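Local coordinates for putative diflavin flavoprotein A 5 (Nostoc sp. PCC 7120, PDB 4FEK) that is the N-terminal metallo-beta-lactamase-like part of a flavodiiron protein that probably passes electrons from NADH to oxygen, reducing it to water, at residues A15-V20 against L140-V145; L130-K135 against L146-I151; S153-A158 against A206-H211; Q166-Y171 against D221-L226. One frame throughout, in Å; residues are numbered along the deposited sequence.

Contact 1: residues A15-V20 against L140-V145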
loop_
_atom_site.group_PDB
_atom_site.type_symbol
_atom_site.label_atom_id
_atom_site.label_comp_id
_atom_site.label_asym_id
_atom_site.label_seq_id
_atom_site.Cartn_x
_atom_site.Cartn_y
_atom_site.Cartn_z
ATOM N N ALA A 15 13.544 -7.545 -2.689
ATOM C CA ALA A 15 13.833 -8.558 -1.700
ATOM C C ALA A 15 13.675 -9.922 -2.339
ATOM O O ALA A 15 13.282 -10.016 -3.492
ATOM C CB ALA A 15 12.884 -8.424 -0.516
ATOM N N THR A 16 13.964 -10.973 -1.578
ATOM C CA THR A 16 13.794 -12.337 -2.065
ATOM C C THR A 16 12.376 -12.548 -2.565
ATOM O O THR A 16 11.426 -12.371 -1.817
ATOM C CB THR A 16 14.126 -13.375 -0.983
ATOM O OG1 THR A 16 15.468 -13.163 -0.520
ATOM C CG2 THR A 16 13.994 -14.790 -1.540
ATOM N N ASN A 17 12.249 -12.877 -3.852
ATOM C CA ASN A 17 10.957 -13.122 -4.485
ATOM C C ASN A 17 10.027 -11.914 -4.468
ATOM O O ASN A 17 8.823 -12.056 -4.667
ATOM C CB ASN A 17 10.242 -14.295 -3.828
ATOM C CG ASN A 17 10.979 -15.615 -4.025
ATOM O OD1 ASN A 17 11.473 -15.917 -5.124
ATOM N ND2 ASN A 17 11.045 -16.406 -2.970
ATOM N N THR A 18 10.592 -10.734 -4.276
ATOM C CA THR A 18 9.763 -9.530 -4.165
ATOM C C THR A 18 10.204 -8.423 -5.105
ATOM O O THR A 18 11.394 -8.050 -5.145
ATOM C CB THR A 18 9.775 -8.997 -2.717
ATOM O OG1 THR A 18 9.552 -10.080 -1.809
ATOM C CG2 THR A 18 8.686 -7.901 -2.497
ATOM N N LYS A 19 9.227 -7.866 -5.826
ATOM C CA LYS A 19 9.443 -6.714 -6.691
ATOM C C LYS A 19 8.438 -5.604 -6.397
ATOM O O LYS A 19 7.308 -5.890 -5.975
ATOM C CB LYS A 19 9.253 -7.092 -8.160
ATOM C CG LYS A 19 10.237 -8.159 -8.647
ATOM C CD LYS A 19 10.025 -8.446 -10.136
ATOM C CE LYS A 19 11.140 -9.361 -10.671
ATOM N NZ LYS A 19 10.756 -9.998 -11.971
ATOM N N VAL A 20 8.850 -4.364 -6.654
ATOM C CA VAL A 20 7.937 -3.211 -6.614
ATOM C C VAL A 20 7.679 -2.791 -8.049
ATOM O O VAL A 20 8.576 -2.912 -8.902
ATOM C CB VAL A 20 8.487 -2.019 -5.755
ATOM C CG1 VAL A 20 9.827 -1.483 -6.294
ATOM C CG2 VAL A 20 7.454 -0.860 -5.696
ATOM N N LEU A 140 2.460 -18.125 1.362
ATOM C CA LEU A 140 2.744 -18.115 -0.074
ATOM C C LEU A 140 3.751 -19.210 -0.451
ATOM O O LEU A 140 4.021 -19.445 -1.642
ATOM C CB LEU A 140 3.302 -16.745 -0.476
ATOM C CG LEU A 140 2.354 -15.683 -1.044
ATOM C CD1 LEU A 140 0.963 -15.854 -0.546
ATOM C CD2 LEU A 140 2.878 -14.256 -0.792
ATOM N N GLY A 141 4.327 -19.851 0.566
ATOM C CA GLY A 141 5.356 -20.856 0.357
ATOM C C GLY A 141 6.747 -20.246 0.368
ATOM O O GLY A 141 6.898 -19.018 0.374
ATOM N N LYS A 142 7.763 -21.109 0.364
ATOM C CA LYS A 142 9.171 -20.696 0.368
ATOM C C LYS A 142 9.544 -19.774 1.538
ATOM O O LYS A 142 10.543 -19.035 1.481
ATOM C CB LYS A 142 9.549 -20.070 -0.983
ATOM C CG LYS A 142 9.436 -21.066 -2.136
ATOM C CD LYS A 142 9.492 -20.386 -3.503
ATOM C CE LYS A 142 9.325 -21.410 -4.632
ATOM N NZ LYS A 142 9.657 -20.831 -5.980
ATOM N N GLY A 143 8.731 -19.817 2.589
ATOM C CA GLY A 143 8.973 -19.027 3.777
ATOM C C GLY A 143 8.136 -17.763 3.842
ATOM O O GLY A 143 8.077 -17.115 4.883
ATOM N N HIS A 144 7.479 -17.419 2.738
ATOM C CA HIS A 144 6.716 -16.174 2.662
ATOM C C HIS A 144 5.368 -16.330 3.331
ATOM O O HIS A 144 4.341 -16.471 2.665
ATOM C CB HIS A 144 6.572 -15.697 1.217
ATOM C CG HIS A 144 7.877 -15.353 0.576
ATOM N ND1 HIS A 144 8.453 -14.103 0.681
ATOM C CD2 HIS A 144 8.740 -16.106 -0.146
ATOM C CE1 HIS A 144 9.607 -14.100 0.037
ATOM N NE2 HIS A 144 9.809 -15.308 -0.463
ATOM N N VAL A 145 5.393 -16.357 4.660
ATOM C CA VAL A 145 4.179 -16.372 5.448
ATOM C C VAL A 145 3.793 -14.919 5.716
ATOM O O VAL A 145 4.589 -14.140 6.244
ATOM C CB VAL A 145 4.381 -17.103 6.778
ATOM C CG1 VAL A 145 3.080 -17.128 7.569
ATOM C CG2 VAL A 145 4.906 -18.521 6.541
HETATM O O HOH W 1 9.855 -17.882 -6.406
#

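Contact 2: residues L130-K135 against L146-I151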
loop_
_atom_site.group_PDB
_atom_site.type_symbol
_atom_site.label_atom_id
_atom_site.label_comp_id
_atom_site.label_asym_id
_atom_site.label_seq_id
_atom_site.Cartn_x
_atom_site.Cartn_y
_atom_site.Cartn_z
ATOM N N LEU A 130 -11.015 -13.289 0.670
ATOM C CA LEU A 130 -10.460 -13.821 1.904
ATOM C C LEU A 130 -10.287 -12.678 2.920
ATOM O O LEU A 130 -9.287 -11.958 2.906
ATOM C CB LEU A 130 -9.125 -14.479 1.606
ATOM C CG LEU A 130 -8.375 -15.159 2.741
ATOM C CD1 LEU A 130 -9.322 -15.986 3.598
ATOM C CD2 LEU A 130 -7.284 -16.029 2.143
ATOM N N PRO A 131 -11.278 -12.478 3.786
ATOM C CA PRO A 131 -11.066 -11.388 4.754
ATOM C C PRO A 131 -10.052 -11.762 5.844
ATOM O O PRO A 131 -9.978 -12.914 6.258
ATOM C CB PRO A 131 -12.462 -11.135 5.323
ATOM C CG PRO A 131 -13.236 -12.391 5.041
ATOM C CD PRO A 131 -12.652 -13.016 3.815
HETATM N N MSE A 132 -9.235 -10.804 6.268
HETATM C CA MSE A 132 -8.226 -11.100 7.280
HETATM C C MSE A 132 -8.522 -10.309 8.555
HETATM O O MSE A 132 -8.575 -9.079 8.547
HETATM C CB MSE A 132 -6.804 -10.815 6.765
HETATM C CG MSE A 132 -6.376 -11.679 5.573
HETATM SE SE MSE A 132 -6.236 -13.601 5.949
HETATM C CE MSE A 132 -5.216 -14.152 4.382
ATOM N N ARG A 133 -8.740 -11.027 9.645
ATOM C CA ARG A 133 -9.149 -10.394 10.906
ATOM C C ARG A 133 -7.947 -10.183 11.851
ATOM O O ARG A 133 -8.070 -9.547 12.892
ATOM C CB ARG A 133 -10.262 -11.223 11.572
ATOM C CG ARG A 133 -11.655 -11.054 10.930
ATOM C CD ARG A 133 -12.631 -12.228 11.197
ATOM N NE ARG A 133 -12.426 -13.281 10.204
ATOM C CZ ARG A 133 -13.296 -13.630 9.261
ATOM N NH1 ARG A 133 -14.489 -13.051 9.180
ATOM N NH2 ARG A 133 -12.979 -14.593 8.410
ATOM N N GLY A 134 -6.790 -10.726 11.490
ATOM C CA GLY A 134 -5.588 -10.512 12.278
ATOM C C GLY A 134 -4.993 -11.751 12.925
ATOM O O GLY A 134 -3.836 -11.745 13.326
ATOM N N LYS A 135 -5.774 -12.819 13.027
ATOM C CA LYS A 135 -5.290 -14.057 13.643
ATOM C C LYS A 135 -4.629 -14.977 12.628
ATOM O O LYS A 135 -3.548 -15.528 12.873
ATOM C CB LYS A 135 -6.446 -14.805 14.311
ATOM C CG LYS A 135 -6.027 -16.069 15.045
ATOM C CD LYS A 135 -5.695 -15.775 16.503
ATOM C CE LYS A 135 -5.146 -17.005 17.206
ATOM N NZ LYS A 135 -4.847 -16.720 18.641
ATOM N N LEU A 146 2.576 -14.558 5.333
ATOM C CA LEU A 146 2.079 -13.198 5.516
ATOM C C LEU A 146 1.292 -13.071 6.808
ATOM O O LEU A 146 0.355 -13.833 7.035
ATOM C CB LEU A 146 1.157 -12.832 4.356
ATOM C CG LEU A 146 1.801 -12.146 3.153
ATOM C CD1 LEU A 146 3.225 -12.560 2.982
ATOM C CD2 LEU A 146 0.982 -12.380 1.889
ATOM N N LYS A 147 1.673 -12.109 7.648
ATOM C CA LYS A 147 0.900 -11.765 8.840
ATOM C C LYS A 147 0.081 -10.519 8.519
ATOM O O LYS A 147 0.552 -9.649 7.792
ATOM C CB LYS A 147 1.831 -11.489 10.016
ATOM C CG LYS A 147 2.738 -12.681 10.354
ATOM C CD LYS A 147 3.394 -12.521 11.722
ATOM C CE LYS A 147 3.971 -13.848 12.220
ATOM N NZ LYS A 147 4.646 -13.691 13.543
ATOM N N PHE A 148 -1.146 -10.452 9.029
ATOM C CA PHE A 148 -2.044 -9.330 8.744
ATOM C C PHE A 148 -2.411 -8.523 9.985
ATOM O O PHE A 148 -2.815 -9.085 11.017
ATOM C CB PHE A 148 -3.297 -9.829 8.020
ATOM C CG PHE A 148 -3.006 -10.380 6.655
ATOM C CD1 PHE A 148 -2.726 -11.732 6.483
ATOM C CD2 PHE A 148 -2.957 -9.546 5.552
ATOM C CE1 PHE A 148 -2.424 -12.245 5.223
ATOM C CE2 PHE A 148 -2.665 -10.063 4.285
ATOM C CZ PHE A 148 -2.402 -11.408 4.130
ATOM N N LEU A 149 -2.266 -7.204 9.878
ATOM C CA LEU A 149 -2.524 -6.314 10.997
ATOM C C LEU A 149 -3.545 -5.262 10.574
ATOM O O LEU A 149 -3.193 -4.236 9.991
ATOM C CB LEU A 149 -1.236 -5.638 11.477
ATOM C CG LEU A 149 -0.061 -6.514 11.945
ATOM C CD1 LEU A 149 0.752 -7.109 10.784
ATOM C CD2 LEU A 149 0.848 -5.723 12.862
ATOM N N PRO A 150 -4.827 -5.527 10.860
ATOM C CA PRO A 150 -5.842 -4.537 10.501
ATOM C C PRO A 150 -5.593 -3.296 11.330
ATOM O O PRO A 150 -5.364 -3.384 12.551
ATOM C CB PRO A 150 -7.164 -5.213 10.917
ATOM C CG PRO A 150 -6.835 -6.684 10.940
ATOM C CD PRO A 150 -5.422 -6.738 11.452
ATOM N N ILE A 151 -5.618 -2.153 10.661
ATOM C CA ILE A 151 -5.506 -0.864 11.345
ATOM C C ILE A 151 -6.709 0.002 10.982
ATOM O O ILE A 151 -6.575 1.041 10.340
ATOM C CB ILE A 151 -4.148 -0.166 11.039
ATOM C CG1 ILE A 151 -3.877 -0.122 9.533
ATOM C CG2 ILE A 151 -2.995 -0.896 11.771
ATOM C CD1 ILE A 151 -2.799 0.885 9.156
HETATM O O HOH W 2 -1.856 -12.582 10.676
HETATM O O HOH W 3 -2.835 -9.022 13.775
#

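Contact 3: residues S153-A158 against A206-H211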
loop_
_atom_site.group_PDB
_atom_site.type_symbol
_atom_site.label_atom_id
_atom_site.label_comp_id
_atom_site.label_asym_id
_atom_site.label_seq_id
_atom_site.Cartn_x
_atom_site.Cartn_y
_atom_site.Cartn_z
ATOM N N SER A 153 -9.511 2.715 10.816
ATOM C CA SER A 153 -9.644 4.102 11.236
ATOM C C SER A 153 -10.871 4.698 10.544
ATOM O O SER A 153 -11.340 4.165 9.521
ATOM C CB SER A 153 -8.380 4.893 10.876
ATOM O OG SER A 153 -8.212 4.983 9.471
ATOM N N PRO A 154 -11.395 5.809 11.080
ATOM C CA PRO A 154 -12.573 6.430 10.469
ATOM C C PRO A 154 -12.379 6.726 8.979
ATOM O O PRO A 154 -13.280 6.477 8.177
ATOM C CB PRO A 154 -12.733 7.725 11.276
ATOM C CG PRO A 154 -12.180 7.366 12.631
ATOM C CD PRO A 154 -11.000 6.483 12.335
ATOM N N ARG A 155 -11.202 7.208 8.602
ATOM C CA ARG A 155 -10.879 7.471 7.200
ATOM C C ARG A 155 -10.719 6.189 6.352
ATOM O O ARG A 155 -11.163 6.129 5.191
ATOM C CB ARG A 155 -9.609 8.317 7.131
ATOM C CG ARG A 155 -9.092 8.580 5.736
ATOM C CD ARG A 155 -9.999 9.527 4.983
ATOM N NE ARG A 155 -9.430 9.899 3.690
ATOM C CZ ARG A 155 -9.409 9.106 2.622
ATOM N NH1 ARG A 155 -9.920 7.880 2.688
ATOM N NH2 ARG A 155 -8.873 9.536 1.488
ATOM N N TRP A 156 -10.065 5.170 6.927
ATOM C CA TRP A 156 -9.891 3.866 6.265
ATOM C C TRP A 156 -10.321 2.704 7.164
ATOM O O TRP A 156 -9.491 2.070 7.809
ATOM C CB TRP A 156 -8.434 3.640 5.797
ATOM C CG TRP A 156 -7.928 4.665 4.840
ATOM C CD1 TRP A 156 -8.195 4.748 3.492
ATOM C CD2 TRP A 156 -7.059 5.758 5.147
ATOM N NE1 TRP A 156 -7.545 5.834 2.953
ATOM C CE2 TRP A 156 -6.839 6.466 3.946
ATOM C CE3 TRP A 156 -6.457 6.221 6.337
ATOM C CZ2 TRP A 156 -6.042 7.610 3.892
ATOM C CZ3 TRP A 156 -5.660 7.363 6.277
ATOM C CH2 TRP A 156 -5.459 8.037 5.066
ATOM N N PRO A 157 -11.628 2.408 7.203
ATOM C CA PRO A 157 -12.129 1.328 8.064
ATOM C C PRO A 157 -11.476 -0.003 7.718
ATOM O O PRO A 157 -11.338 -0.859 8.587
ATOM C CB PRO A 157 -13.642 1.295 7.751
ATOM C CG PRO A 157 -13.940 2.743 7.284
ATOM C CD PRO A 157 -12.705 3.140 6.515
ATOM N N ALA A 158 -11.045 -0.160 6.467
ATOM C CA ALA A 158 -10.446 -1.414 6.036
ATOM C C ALA A 158 -8.923 -1.316 5.913
ATOM O O ALA A 158 -8.287 -2.135 5.236
ATOM C CB ALA A 158 -11.072 -1.854 4.689
ATOM N N ALA A 206 -2.521 13.392 10.081
ATOM C CA ALA A 206 -2.707 14.236 11.262
ATOM C C ALA A 206 -4.142 14.274 11.820
ATOM O O ALA A 206 -4.322 14.196 13.041
ATOM C CB ALA A 206 -2.172 15.661 11.009
ATOM N N PRO A 207 -5.163 14.361 10.952
ATOM C CA PRO A 207 -6.514 14.393 11.537
ATOM C C PRO A 207 -6.908 13.112 12.280
ATOM O O PRO A 207 -7.907 13.096 12.995
ATOM C CB PRO A 207 -7.425 14.560 10.313
ATOM C CG PRO A 207 -6.542 15.146 9.251
ATOM C CD PRO A 207 -5.202 14.528 9.480
ATOM N N HIS A 208 -6.136 12.048 12.112
ATOM C CA HIS A 208 -6.475 10.776 12.723
ATOM C C HIS A 208 -5.360 10.360 13.682
ATOM O O HIS A 208 -5.045 9.182 13.808
ATOM C CB HIS A 208 -6.650 9.729 11.620
ATOM C CG HIS A 208 -7.313 10.268 10.387
ATOM N ND1 HIS A 208 -8.639 10.657 10.362
ATOM C CD2 HIS A 208 -6.830 10.491 9.138
ATOM C CE1 HIS A 208 -8.943 11.100 9.154
ATOM N NE2 HIS A 208 -7.865 11.008 8.391
ATOM N N ALA A 209 -4.764 11.331 14.366
ATOM C CA ALA A 209 -3.576 11.062 15.182
ATOM C C ALA A 209 -3.702 9.929 16.217
ATOM O O ALA A 209 -2.756 9.155 16.394
ATOM C CB ALA A 209 -3.079 12.350 15.853
ATOM N N ILE A 210 -4.834 9.823 16.920
ATOM C CA ILE A 210 -4.962 8.715 17.877
ATOM C C ILE A 210 -4.940 7.350 17.169
ATOM O O ILE A 210 -4.445 6.372 17.720
ATOM C CB ILE A 210 -6.220 8.797 18.771
ATOM C CG1 ILE A 210 -7.481 8.828 17.916
ATOM C CG2 ILE A 210 -6.131 9.999 19.741
ATOM C CD1 ILE A 210 -8.754 8.599 18.712
ATOM N N HIS A 211 -5.470 7.287 15.954
ATOM C CA HIS A 211 -5.369 6.039 15.203
ATOM C C HIS A 211 -3.966 5.783 14.676
ATOM O O HIS A 211 -3.553 4.635 14.582
ATOM C CB HIS A 211 -6.389 5.983 14.074
ATOM C CG HIS A 211 -7.783 5.771 14.555
ATOM N ND1 HIS A 211 -8.586 6.812 14.962
ATOM C CD2 HIS A 211 -8.504 4.638 14.728
ATOM C CE1 HIS A 211 -9.754 6.330 15.356
ATOM N NE2 HIS A 211 -9.736 5.018 15.213
#

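Contact 4: residues Q166-Y171 against D221-L226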
loop_
_atom_site.group_PDB
_atom_site.type_symbol
_atom_site.label_atom_id
_atom_site.label_comp_id
_atom_site.label_asym_id
_atom_site.label_seq_id
_atom_site.Cartn_x
_atom_site.Cartn_y
_atom_site.Cartn_z
ATOM N N GLN A 166 9.375 -13.663 5.847
ATOM C CA GLN A 166 10.611 -14.058 5.166
ATOM C C GLN A 166 11.545 -12.872 4.887
ATOM O O GLN A 166 12.749 -12.950 5.085
ATOM C CB GLN A 166 10.299 -14.783 3.852
ATOM C CG GLN A 166 11.539 -15.151 3.063
ATOM C CD GLN A 166 12.406 -16.148 3.804
ATOM O OE1 GLN A 166 11.900 -17.102 4.400
ATOM N NE2 GLN A 166 13.719 -15.925 3.787
ATOM N N THR A 167 10.978 -11.773 4.420
ATOM C CA THR A 167 11.772 -10.636 3.995
ATOM C C THR A 167 11.758 -9.503 5.038
ATOM O O THR A 167 12.508 -8.530 4.919
ATOM C CB THR A 167 11.225 -10.087 2.670
ATOM O OG1 THR A 167 9.903 -9.565 2.889
ATOM C CG2 THR A 167 11.149 -11.195 1.603
ATOM N N GLN A 168 10.899 -9.631 6.044
ATOM C CA GLN A 168 10.714 -8.582 7.067
ATOM C C GLN A 168 10.304 -7.236 6.469
ATOM O O GLN A 168 10.670 -6.161 6.964
ATOM C CB GLN A 168 11.938 -8.450 7.982
ATOM C CG GLN A 168 12.332 -9.793 8.567
ATOM C CD GLN A 168 13.371 -9.706 9.660
ATOM O OE1 GLN A 168 14.345 -8.966 9.557
ATOM N NE2 GLN A 168 13.174 -10.483 10.712
ATOM N N ILE A 169 9.526 -7.306 5.400
ATOM C CA ILE A 169 8.983 -6.112 4.780
ATOM C C ILE A 169 7.560 -5.920 5.311
ATOM O O ILE A 169 6.769 -6.855 5.378
ATOM C CB ILE A 169 8.947 -6.221 3.240
ATOM C CG1 ILE A 169 10.377 -6.218 2.645
ATOM C CG2 ILE A 169 8.166 -5.075 2.641
ATOM C CD1 ILE A 169 10.383 -6.408 1.099
ATOM N N LEU A 170 7.247 -4.693 5.701
ATOM C CA LEU A 170 5.891 -4.352 6.100
ATOM C C LEU A 170 5.266 -3.498 5.004
ATOM O O LEU A 170 5.801 -2.432 4.653
ATOM C CB LEU A 170 5.936 -3.594 7.430
ATOM C CG LEU A 170 4.573 -3.184 7.963
ATOM C CD1 LEU A 170 3.800 -4.436 8.318
ATOM C CD2 LEU A 170 4.743 -2.270 9.199
ATOM N N TYR A 171 4.141 -3.964 4.467
ATOM C CA TYR A 171 3.405 -3.270 3.405
ATOM C C TYR A 171 2.393 -2.367 4.108
ATOM O O TYR A 171 1.476 -2.866 4.761
ATOM C CB TYR A 171 2.723 -4.292 2.481
ATOM C CG TYR A 171 3.780 -5.182 1.787
ATOM C CD1 TYR A 171 4.325 -4.810 0.558
ATOM C CD2 TYR A 171 4.269 -6.333 2.403
ATOM C CE1 TYR A 171 5.305 -5.580 -0.060
ATOM C CE2 TYR A 171 5.275 -7.120 1.797
ATOM C CZ TYR A 171 5.780 -6.725 0.567
ATOM O OH TYR A 171 6.765 -7.478 -0.045
ATOM N N ASP A 221 6.005 -4.390 17.722
ATOM C CA ASP A 221 6.662 -5.666 17.995
ATOM C C ASP A 221 7.254 -6.378 16.763
ATOM O O ASP A 221 7.890 -7.420 16.898
ATOM C CB ASP A 221 5.742 -6.592 18.788
ATOM C CG ASP A 221 5.813 -6.332 20.285
ATOM O OD1 ASP A 221 6.935 -6.380 20.843
ATOM O OD2 ASP A 221 4.754 -6.062 20.897
ATOM N N LEU A 222 7.075 -5.805 15.579
ATOM C CA LEU A 222 7.597 -6.410 14.360
ATOM C C LEU A 222 9.057 -6.061 14.131
ATOM O O LEU A 222 9.495 -4.938 14.386
ATOM C CB LEU A 222 6.781 -5.987 13.137
ATOM C CG LEU A 222 5.335 -6.457 13.090
ATOM C CD1 LEU A 222 4.678 -6.038 11.773
ATOM C CD2 LEU A 222 5.294 -7.962 13.288
ATOM N N GLN A 223 9.812 -7.033 13.642
ATOM C CA GLN A 223 11.149 -6.749 13.160
ATOM C C GLN A 223 11.076 -6.375 11.678
ATOM O O GLN A 223 10.888 -7.248 10.828
ATOM C CB GLN A 223 12.023 -7.972 13.361
ATOM C CG GLN A 223 13.487 -7.732 13.128
ATOM C CD GLN A 223 14.295 -8.997 13.321
ATOM O OE1 GLN A 223 15.158 -9.328 12.503
ATOM N NE2 GLN A 223 14.015 -9.721 14.405
ATOM N N VAL A 224 11.244 -5.090 11.371
ATOM C CA VAL A 224 11.014 -4.579 10.011
ATOM C C VAL A 224 12.267 -3.981 9.376
ATOM O O VAL A 224 12.930 -3.123 9.963
ATOM C CB VAL A 224 9.909 -3.484 9.986
ATOM C CG1 VAL A 224 9.570 -3.088 8.554
ATOM C CG2 VAL A 224 8.673 -3.943 10.714
ATOM N N ARG A 225 12.565 -4.408 8.156
ATOM C CA ARG A 225 13.711 -3.887 7.419
ATOM C C ARG A 225 13.293 -2.834 6.401
ATOM O O ARG A 225 14.114 -2.029 5.981
ATOM C CB ARG A 225 14.436 -5.025 6.693
ATOM C CG ARG A 225 15.099 -6.025 7.623
ATOM C CD ARG A 225 15.736 -7.155 6.832
ATOM N NE ARG A 225 16.739 -7.859 7.619
ATOM C CZ ARG A 225 18.043 -7.835 7.362
ATOM N NH1 ARG A 225 18.507 -7.153 6.323
ATOM N NH2 ARG A 225 18.883 -8.501 8.145
ATOM N N LEU A 226 12.019 -2.842 6.006
ATOM C CA LEU A 226 11.536 -1.925 4.976
ATOM C C LEU A 226 10.060 -1.616 5.175
ATOM O O LEU A 226 9.266 -2.534 5.434
ATOM C CB LEU A 226 11.725 -2.545 3.582
ATOM C CG LEU A 226 11.343 -1.679 2.381
ATOM C CD1 LEU A 226 12.456 -0.690 2.097
ATOM C CD2 LEU A 226 11.032 -2.541 1.145
#

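Contact 1: residues A15-V20 against L140-V145
H144 NE2 is gripped by one nearly straight hydrogen bond: N17 ND2 donates to it over 3.0 Å, with an angle of 173° at the hydrogen. The bond lies in the plane of the N17 amide but tilts from the plane of the imidazole, and amide and ring stand 60° apart. The other ring nitrogen, ND1, is hydrogen-bonded to D164 OD2, so the imidazole is held at both nitrogens and its rotation is fixed; since NE2 accepts, a neutral ring with its proton on ND1 is consistent with the pairing. At the ring edge, between the nitrogens, H144 CE1 lies 3.1 Å from T16 O. That carbonyl also takes a hydrogen bond from T18 OG1, 3.0 Å from T16 O, with the donor above the carbonyl plane. N17 CB also touches the ring, 3.5 Å from H144 NE2. Both N17 and H144 carry CG anti to the carbonyl carbon, beside the backbone N, and the two side chains cross obliquely. The other end of the amide is bridged by water: N17 OD1 accepts from water 1, which in turn accepts from K142 NZ, while N17 ND2 skirts K142 CD at 4.3 Å. Each partner sits on a tight turn, A15 to T18 of type II and G141 to H144 of type I', the latter closed by H144 N to G141 O at 2.9 Å. Two beta hairpins thus meet turn against turn, 8-15/18-25 from the seven-stranded sheet and 138-139/145-150 from the five-stranded one, at one end of the two-sheet sandwich of the metallo-beta-lactamase fold.

Contact 2: residues L130-K135 against L146-I151
Packing of a selenomethionine on an aromatic ring carries most of the contact. M132 lays its CG over the centre of one face of the F148 ring, a CH-pi contact of 3.8 Å from CG to the ring centroid. A bend at chi2 (-65°) then carries SE to an oblique Met-aromatic position, 4.5 Å from the same centroid, and brings CE down to 3.5 Å from F148 CE1, so the chain curls from ring centre to rim.

P150 adds van der Waals contact with the backbone, CG 3.7 Å from R133 O and CD 3.9 Å from G134 CA. No conventional hydrogen bond joins the segments directly. G134 CA makes a CA-H...O contact with F148 O at 3.4 Å, and two waters bridge the backbones. Water 3 donates to both G134 O and F148 O; water 2 accepts from F148 N at 2.8 Å and reaches G134 O weakly.

M132 lies on the outermost strand 129-132 of the seven-stranded sheet and F148 on strand 145-150 of the other sheet. V109 of strand 107-111 and L138 of strand 138-139 each touch both side chains, while L160 and T162 of strand 160-164 pack on F148.

Contact 3: residues S153-A158 against A206-H211
R155 CB lies over one face of the H208 imidazole, a CH-pi contact 3.8 Å from the ring centroid, with H208 NE2 the nearest ring atom at 3.4 Å. P207 CB covers the opposite face, so the imidazole is sandwiched between two aliphatic groups. R155 CG, anti to the backbone N (chi1 176°), still touches H208 NE2 at 3.8 Å and meanwhile sits over the centre of the W156 indole. A bend at chi2 (70°) then turns the chain away from the helix: NE stops 5.1 Å from H208 NE2, and the guanidinium, nearly perpendicular to the imidazole, places a face over W156 CZ2. NH1 comes close to W156 NE1, but both are donors and no bond forms; R155 is also deposited in a second conformer.

Beside it, P154 and H211 meet tip to tip, P154 CD lying 3.3 Å from H211 CE1 over that ring's face, and S153 CB backs onto H211 CG at 3.8 Å. An ST motif, W156 N to S153 OG at 3.2 Å, curls the loop, while W156 stacks edge-to-face with H87.

The loop 153-158 is thus joined to the start of helix 209-219 by C-H groups over histidine faces, without a direct hydrogen bond; the nearby guanidinium would, if anything, make protonation of H208 less favourable.

Contact 4: residues Q166-Y171 against D221-L226
Q168 reaches out extended beyond CG between two side chains of 221-226, crossing both obliquely. Its amide stands 76° from that of Q223 and 37° from the R225 guanidinium. Q168 OE1 meets the edge of that guanidinium, in plane, and accepts from R225 NE at 3.3 Å; at the other end Q168 NE2 gives a weak hydrogen bond to Q223 OE1, 2.9 Å away. The two amide oxygens are also close to each other, with no bond between them. Nearer the backbone, Q168 CB packs against Q223 O, a carbonyl that also accepts from Y163 OH.

The backbone of Q168, in the left-handed region, turns its carbonyl toward R225: R225 N donates to Q168 O at 2.8 Å, in the carbonyl plane. L170 N donates to L226 O at 3.0 Å, nearly along the C=O axis. These two bonds frame a parallel bridge between I169 and L226, where strand 226-229 joins strand 169-173 as the outermost strand of the five-stranded sheet of this metallo-beta-lactamase fold. L226 N, buried here, has no partner.

I169 and L226 lie side by side and point the same way, CD1 of I169 being 3.9 Å from CD2 of L226, with I14 of strand 8-15 touching both. L170, CG anti to its backbone N, crosses L222 at about a right angle, CD1 to CD1, while L170 CB packs on V224 CG1, 3.8 Å away.

From the N terminus, contact 1 closes the longest loop, joining the first hairpin of the seven-stranded sheet to the turn before strand 145-150. Contact 2 opens within that loop and ends beyond it, so the two cross; L140 CD2 touches L146 CD2 at 3.8 Å. Contact 3 starts just after contact 2 and ties the loop before strand 160-164 to helix 209-219. Contact 4 crosses contact 3, bringing the segment after that helix onto strand 169-173. It touches contact 1, T167 and I169 lying against 15-20, and contact 2 through L149 and L222. Contacts 1 and 3 lie on opposite sides of the chain's centre, with centres about 29 Å apart.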